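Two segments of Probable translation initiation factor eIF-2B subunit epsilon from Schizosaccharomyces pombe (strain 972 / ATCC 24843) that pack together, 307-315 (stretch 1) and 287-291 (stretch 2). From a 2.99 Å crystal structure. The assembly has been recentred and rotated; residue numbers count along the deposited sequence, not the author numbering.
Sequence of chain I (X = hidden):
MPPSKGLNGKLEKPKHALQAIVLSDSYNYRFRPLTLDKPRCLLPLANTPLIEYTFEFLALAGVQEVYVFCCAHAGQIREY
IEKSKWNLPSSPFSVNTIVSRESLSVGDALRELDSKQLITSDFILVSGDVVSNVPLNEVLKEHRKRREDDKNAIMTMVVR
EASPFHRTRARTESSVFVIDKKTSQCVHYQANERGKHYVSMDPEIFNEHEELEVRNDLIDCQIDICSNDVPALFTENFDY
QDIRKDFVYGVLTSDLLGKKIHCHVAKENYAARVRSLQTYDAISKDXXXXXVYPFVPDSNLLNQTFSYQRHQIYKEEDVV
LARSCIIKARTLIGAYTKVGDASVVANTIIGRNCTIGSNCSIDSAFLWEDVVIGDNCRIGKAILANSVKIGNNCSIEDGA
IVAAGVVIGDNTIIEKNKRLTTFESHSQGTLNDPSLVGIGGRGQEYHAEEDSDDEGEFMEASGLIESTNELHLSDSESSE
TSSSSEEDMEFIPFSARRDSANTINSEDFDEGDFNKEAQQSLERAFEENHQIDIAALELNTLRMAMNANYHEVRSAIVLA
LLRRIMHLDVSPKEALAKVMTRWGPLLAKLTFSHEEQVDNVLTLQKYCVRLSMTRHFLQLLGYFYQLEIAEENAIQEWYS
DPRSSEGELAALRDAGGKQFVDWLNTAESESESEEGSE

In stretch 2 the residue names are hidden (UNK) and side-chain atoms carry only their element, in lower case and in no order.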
ATOM      1  N   SER I 307      -6.925  35.503  21.422  1.00 68.81           N
ATOM      2  CA  SER I 307      -6.866  34.275  20.642  1.00 66.86           C
ATOM      3  C   SER I 307      -6.761  34.598  19.157  1.00 67.11           C
ATOM      4  O   SER I 307      -7.534  35.402  18.637  1.00 69.95           O
ATOM      5  CB  SER I 307      -8.099  33.409  20.906  1.00 65.30           C
ATOM      6  OG  SER I 307      -8.342  33.271  22.294  1.00 80.09           O
ATOM      7  N   TYR I 308      -5.801  33.978  18.477  1.00 59.53           N
ATOM      8  CA  TYR I 308      -5.674  34.168  17.037  1.00 60.70           C
ATOM      9  C   TYR I 308      -6.759  33.396  16.300  1.00 65.65           C
ATOM     10  O   TYR I 308      -7.083  32.262  16.651  1.00 49.59           O
ATOM     11  CB  TYR I 308      -4.293  33.731  16.535  1.00 56.52           C
ATOM     12  CG  TYR I 308      -4.119  33.895  15.036  1.00 54.36           C
ATOM     13  CD1 TYR I 308      -4.457  32.870  14.157  1.00 42.29           C
ATOM     14  CD2 TYR I 308      -3.629  35.078  14.500  1.00 58.94           C
ATOM     15  CE1 TYR I 308      -4.308  33.020  12.791  1.00 53.76           C
ATOM     16  CE2 TYR I 308      -3.474  35.236  13.134  1.00 55.71           C
ATOM     17  CZ  TYR I 308      -3.815  34.205  12.285  1.00 58.31           C
ATOM     18  OH  TYR I 308      -3.662  34.357  10.925  1.00 66.68           O
ATOM     19  N   GLN I 309      -7.314  34.025  15.270  1.00 68.10           N
ATOM     20  CA  GLN I 309      -8.269  33.371  14.390  1.00 62.82           C
ATOM     21  C   GLN I 309      -7.918  33.699  12.946  1.00 60.65           C
ATOM     22  O   GLN I 309      -7.140  34.617  12.686  1.00 61.99           O
ATOM     23  CB  GLN I 309      -9.698  33.802  14.723  1.00 68.45           C
ATOM     24  CG  GLN I 309     -10.205  33.245  16.044  1.00 70.24           C
ATOM     25  CD  GLN I 309     -11.323  34.072  16.642  1.00 78.71           C
ATOM     26  OE1 GLN I 309     -11.129  34.771  17.637  1.00 86.32           O
ATOM     27  NE2 GLN I 309     -12.505  33.995  16.039  1.00 67.25           N
ATOM     28  N   ARG I 310      -8.486  32.942  12.013  1.00 64.31           N
ATOM     29  CA  ARG I 310      -8.148  33.077  10.599  1.00 65.59           C
ATOM     30  C   ARG I 310      -8.390  34.490  10.080  1.00 56.34           C
ATOM     31  O   ARG I 310      -9.260  35.205  10.580  1.00 57.32           O
ATOM     32  CB  ARG I 310      -8.936  32.063   9.770  1.00 56.49           C
ATOM     33  CG  ARG I 310      -8.591  30.624  10.105  1.00 41.22           C
ATOM     34  CD  ARG I 310      -9.350  29.641   9.235  1.00 53.88           C
ATOM     35  NE  ARG I 310      -8.861  28.279   9.419  1.00 65.05           N
ATOM     36  CZ  ARG I 310      -7.859  27.747   8.727  1.00 51.53           C
ATOM     37  NH1 ARG I 310      -7.239  28.464   7.798  1.00 51.53           N
ATOM     38  NH2 ARG I 310      -7.477  26.499   8.960  1.00 66.96           N
ATOM     39  N   HIS I 311      -7.595  34.875   9.083  1.00 63.92           N
ATOM     40  CA  HIS I 311      -7.602  36.223   8.516  1.00 67.92           C
ATOM     41  C   HIS I 311      -7.204  37.262   9.562  1.00 71.75           C
ATOM     42  O   HIS I 311      -7.670  38.402   9.530  1.00 71.46           O
ATOM     43  CB  HIS I 311      -8.969  36.552   7.917  1.00 59.55           C
ATOM     44  CG  HIS I 311      -9.513  35.470   7.039  1.00 64.26           C
ATOM     45  ND1 HIS I 311     -10.450  34.559   7.475  1.00 57.92           N
ATOM     46  CD2 HIS I 311      -9.234  35.138   5.756  1.00 65.32           C
ATOM     47  CE1 HIS I 311     -10.736  33.720   6.495  1.00 67.85           C
ATOM     48  NE2 HIS I 311     -10.010  34.049   5.442  1.00 86.29           N
ATOM     49  N   GLN I 312      -6.335  36.845  10.481  1.00 61.11           N
ATOM     50  CA  GLN I 312      -5.741  37.728  11.482  1.00 62.66           C
ATOM     51  C   GLN I 312      -6.775  38.465  12.329  1.00 60.98           C
ATOM     52  O   GLN I 312      -6.738  39.689  12.443  1.00 59.81           O
ATOM     53  CB  GLN I 312      -4.809  38.736  10.803  1.00 67.40           C
ATOM     54  CG  GLN I 312      -3.637  38.095  10.077  1.00 71.52           C
ATOM     55  CD  GLN I 312      -3.593  38.460   8.607  1.00 77.46           C
ATOM     56  OE1 GLN I 312      -4.628  38.697   7.985  1.00 74.76           O
ATOM     57  NE2 GLN I 312      -2.391  38.504   8.043  1.00 65.05           N
ATOM     58  N   ILE I 313      -7.694  37.714  12.926  1.00 48.46           N
ATOM     59  CA  ILE I 313      -8.678  38.291  13.833  1.00 51.64           C
ATOM     60  C   ILE I 313      -8.358  37.906  15.274  1.00 60.99           C
ATOM     61  O   ILE I 313      -8.341  36.726  15.623  1.00 62.04           O
ATOM     62  CB  ILE I 313     -10.107  37.844  13.482  1.00 51.54           C
ATOM     63  CG1 ILE I 313     -10.534  38.451  12.144  1.00 54.55           C
ATOM     64  CG2 ILE I 313     -11.078  38.249  14.580  1.00 35.62           C
ATOM     65  CD1 ILE I 313     -11.925  38.054  11.707  1.00 46.51           C
ATOM     66  N   TYR I 314      -8.102  38.912  16.105  1.00 52.21           N
ATOM     67  CA  TYR I 314      -7.692  38.683  17.485  1.00 51.37           C
ATOM     68  C   TYR I 314      -8.789  39.077  18.468  1.00 56.88           C
ATOM     69  O   TYR I 314      -9.156  40.247  18.565  1.00 63.72           O
ATOM     70  CB  TYR I 314      -6.409  39.457  17.795  1.00 43.69           C
ATOM     71  CG  TYR I 314      -5.228  39.073  16.928  1.00 49.73           C
ATOM     72  CD1 TYR I 314      -5.072  39.607  15.655  1.00 51.18           C
ATOM     73  CD2 TYR I 314      -4.265  38.184  17.388  1.00 50.81           C
ATOM     74  CE1 TYR I 314      -3.994  39.260  14.862  1.00 38.76           C
ATOM     75  CE2 TYR I 314      -3.183  37.834  16.602  1.00 40.23           C
ATOM     76  CZ  TYR I 314      -3.053  38.375  15.341  1.00 50.65           C
ATOM     77  OH  TYR I 314      -1.977  38.029  14.556  1.00 65.40           O
ATOM     78  N   LYS I 315      -9.307  38.093  19.194  1.00 63.89           N
ATOM     79  CA  LYS I 315     -10.365  38.332  20.169  1.00 46.28           C
ATOM     80  C   LYS I 315      -9.964  37.876  21.565  1.00 56.74           C
ATOM     81  O   LYS I 315      -9.414  36.790  21.740  1.00 62.45           O
ATOM     82  CB  LYS I 315     -11.654  37.619  19.753  1.00 58.75           C
ATOM     83  CG  LYS I 315     -12.393  38.260  18.591  1.00 71.81           C
ATOM     84  CD  LYS I 315     -13.562  37.391  18.148  1.00 69.70           C
ATOM     85  CE  LYS I 315     -14.471  37.047  19.320  1.00 86.23           C
ATOM     86  NZ  LYS I 315     -15.582  36.140  18.917  1.00100.56           N
ATOM     87  N   UNK I 287       2.196  44.275  13.197  1.00 58.23           N
ATOM     88  CA  UNK I 287       2.130  43.504  14.434  1.00 60.21           C
ATOM     89  C   UNK I 287       0.961  42.518  14.393  1.00 58.95           C
ATOM     90  O   UNK I 287       1.064  41.399  14.899  1.00 55.76           O
ATOM     91  c   UNK I 287       2.004  44.429  15.668  1.00 54.26           C
ATOM     92  c   UNK I 287       3.281  45.235  15.853  1.00 48.23           C
ATOM     93  c   UNK I 287       1.695  43.629  16.926  1.00 31.46           C
ATOM     94  N   UNK I 288      -0.142  42.930  13.777  1.00 54.20           N
ATOM     95  CA  UNK I 288      -1.300  42.052  13.635  1.00 62.83           C
ATOM     96  C   UNK I 288      -0.992  40.936  12.641  1.00 66.42           C
ATOM     97  O   UNK I 288      -1.454  39.806  12.799  1.00 55.96           O
ATOM     98  c   UNK I 288      -2.708  44.106  15.382  1.00 54.96           C
ATOM     99  c   UNK I 288      -4.685  43.977  13.853  1.00 63.53           C
ATOM    100  c   UNK I 288      -3.452  43.251  14.365  1.00 40.59           C
ATOM    101  c   UNK I 288      -2.536  42.842  13.207  1.00 49.16           C
ATOM    102  N   UNK I 289      -0.217  41.260  11.613  1.00 65.67           N
ATOM    103  CA  UNK I 289       0.463  40.231  10.844  1.00 46.92           C
ATOM    104  C   UNK I 289       1.589  39.730  11.740  1.00 67.40           C
ATOM    105  O   UNK I 289       2.143  40.494  12.523  1.00 90.87           O
ATOM    106  c   UNK I 289       0.990  40.774   9.516  1.00 52.61           C
ATOM    107  o   UNK I 289      -0.056  41.357   8.756  1.00 61.62           O
ATOM    108  N   UNK I 290       1.932  38.454  11.638  1.00 44.81           N
ATOM    109  CA  UNK I 290       2.787  37.828  12.644  1.00 55.65           C
ATOM    110  C   UNK I 290       4.273  38.190  12.545  1.00 57.29           C
ATOM    111  O   UNK I 290       5.122  37.443  13.027  1.00 60.36           O
ATOM    112  c   UNK I 290       2.630  36.310  12.561  1.00 73.77           C
ATOM    113  c   UNK I 290       0.383  34.590  15.779  1.00 52.42           C
ATOM    114  c   UNK I 290       1.195  35.855  12.370  1.00 69.79           C
ATOM    115  n   UNK I 290       0.809  33.565  16.504  1.00 57.49           N
ATOM    116  n   UNK I 290      -0.507  35.432  16.283  1.00 61.22           N
ATOM    117  c   UNK I 290       0.435  35.872  13.679  1.00 43.09           C
ATOM    118  n   UNK I 290       0.846  34.777  14.549  1.00 44.97           N
ATOM    119  N   UNK I 291       4.584  39.336  11.944  1.00 46.48           N
ATOM    120  CA  UNK I 291       5.972  39.697  11.644  1.00 51.55           C
ATOM    121  C   UNK I 291       6.873  39.833  12.871  1.00 56.78           C
ATOM    122  O   UNK I 291       8.074  39.574  12.792  1.00 61.62           O
ATOM    123  c   UNK I 291       6.039  39.834   5.969  1.00 71.43           C
ATOM    124  c   UNK I 291       7.294  39.290   5.929  1.00 73.02           C
ATOM    125  c   UNK I 291       5.588  40.318   7.195  1.00 67.44           C
ATOM    126  c   UNK I 291       5.601  40.845   9.421  1.00 70.13           C
ATOM    127  c   UNK I 291       6.373  40.262   8.363  1.00 67.91           C
ATOM    128  c   UNK I 291       6.016  41.004  10.848  1.00 55.32           C
ATOM    129  c   UNK I 291       7.651  39.701   8.291  1.00 73.13           C
ATOM    130  c   UNK I 291       8.098  39.221   7.072  1.00 82.71           C
ATOM    131  c   UNK I 291       4.412  41.215   8.867  1.00 59.47           C
ATOM    132  n   UNK I 291       4.396  40.905   7.529  1.00 72.12           N
TER

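Position 287 lies in the last turn of a helix that begins earlier in the chain. Its side chain has three carbons, the first carrying the other two, so the fork sits right at CB, the mark of a beta-branched aliphatic residue with no heteroatom. It stays out of contact with stretch 1. Three carbons branched at CB make this Val 287, buried but not part of the contact.

Position 288 carries four carbons, forked at the second, and no polar atom. Its CA-to-CB bond points sideways, and its CA lies 6.6 Å from the CA of Gln 312, the closest CA pair across the two segments. The carbon at the fork is 4.1 Å from CE1 of Tyr 314. A four-carbon chain forked at its second atom is leucine, so this is Leu 288, and the atom at the fork is CG. Its backbone takes part too: O of Leu 288 accepts a hydrogen bond from OH of Tyr 314 at 2.6 Å, and the same O lies 3.9 Å from CG of Gln 312.

Position 289 is the first residue to leave helical phi/psi. One carbon followed by one oxygen is all the side chain there is, and its CA-to-CB bond points away from stretch 1, though the oxygen still lies near the side chain of Gln 312. A carbon bearing a single oxygen identifies Ser 289. Its OG is hydrogen-bonded to a residue just outside the stretch.

Position 290 has a long side chain: three carbons, a nitrogen, then a carbon carrying two more nitrogens. The third carbon comes to 3.4 Å from OH of Tyr 314, and a terminal nitrogen lies 3.6 Å from CD2 of Tyr 308. That planar, three-nitrogen end is a guanidinium, so the residue is Arg 290. Its CA-to-CB bond runs sideways, but chi1, chi2 and chi3 are all m, and this folded chain carries its end nearer to stretch 1. NH1 of Arg 290 gives a weak hydrogen bond to OH of Tyr 314 at 3.4 Å, while NE and NH2 are satisfied elsewhere in the structure.

Position 291 shows one carbon leading to fused five- and six-membered rings, with eight carbons and one nitrogen between them. Only tryptophan has such a bicycle. Trp 291 is buried, yet out of reach of stretch 1, and takes no part in this contact.

The contact is small, burying 276 Å² in all, and Tyr 314 organises it. Backbone bonds pair Ser 307 with Lys 315 and, one of them weakly, Gln 309 with Ile 313; Tyr 308 and Tyr 314 lie between these pairs, both with CB toward stretch 2. The hydroxyl of Tyr 314 donates to a carbonyl at the helix's end and receives Arg 290, while its ring packs against Leu 288. For a designer, the lesson is economy: one tyrosine supplies both an apolar surface and a polar tip, and a folded arginine brings its end alongside Tyr 308.

Stretch 2, residues 287-291: VLSRW
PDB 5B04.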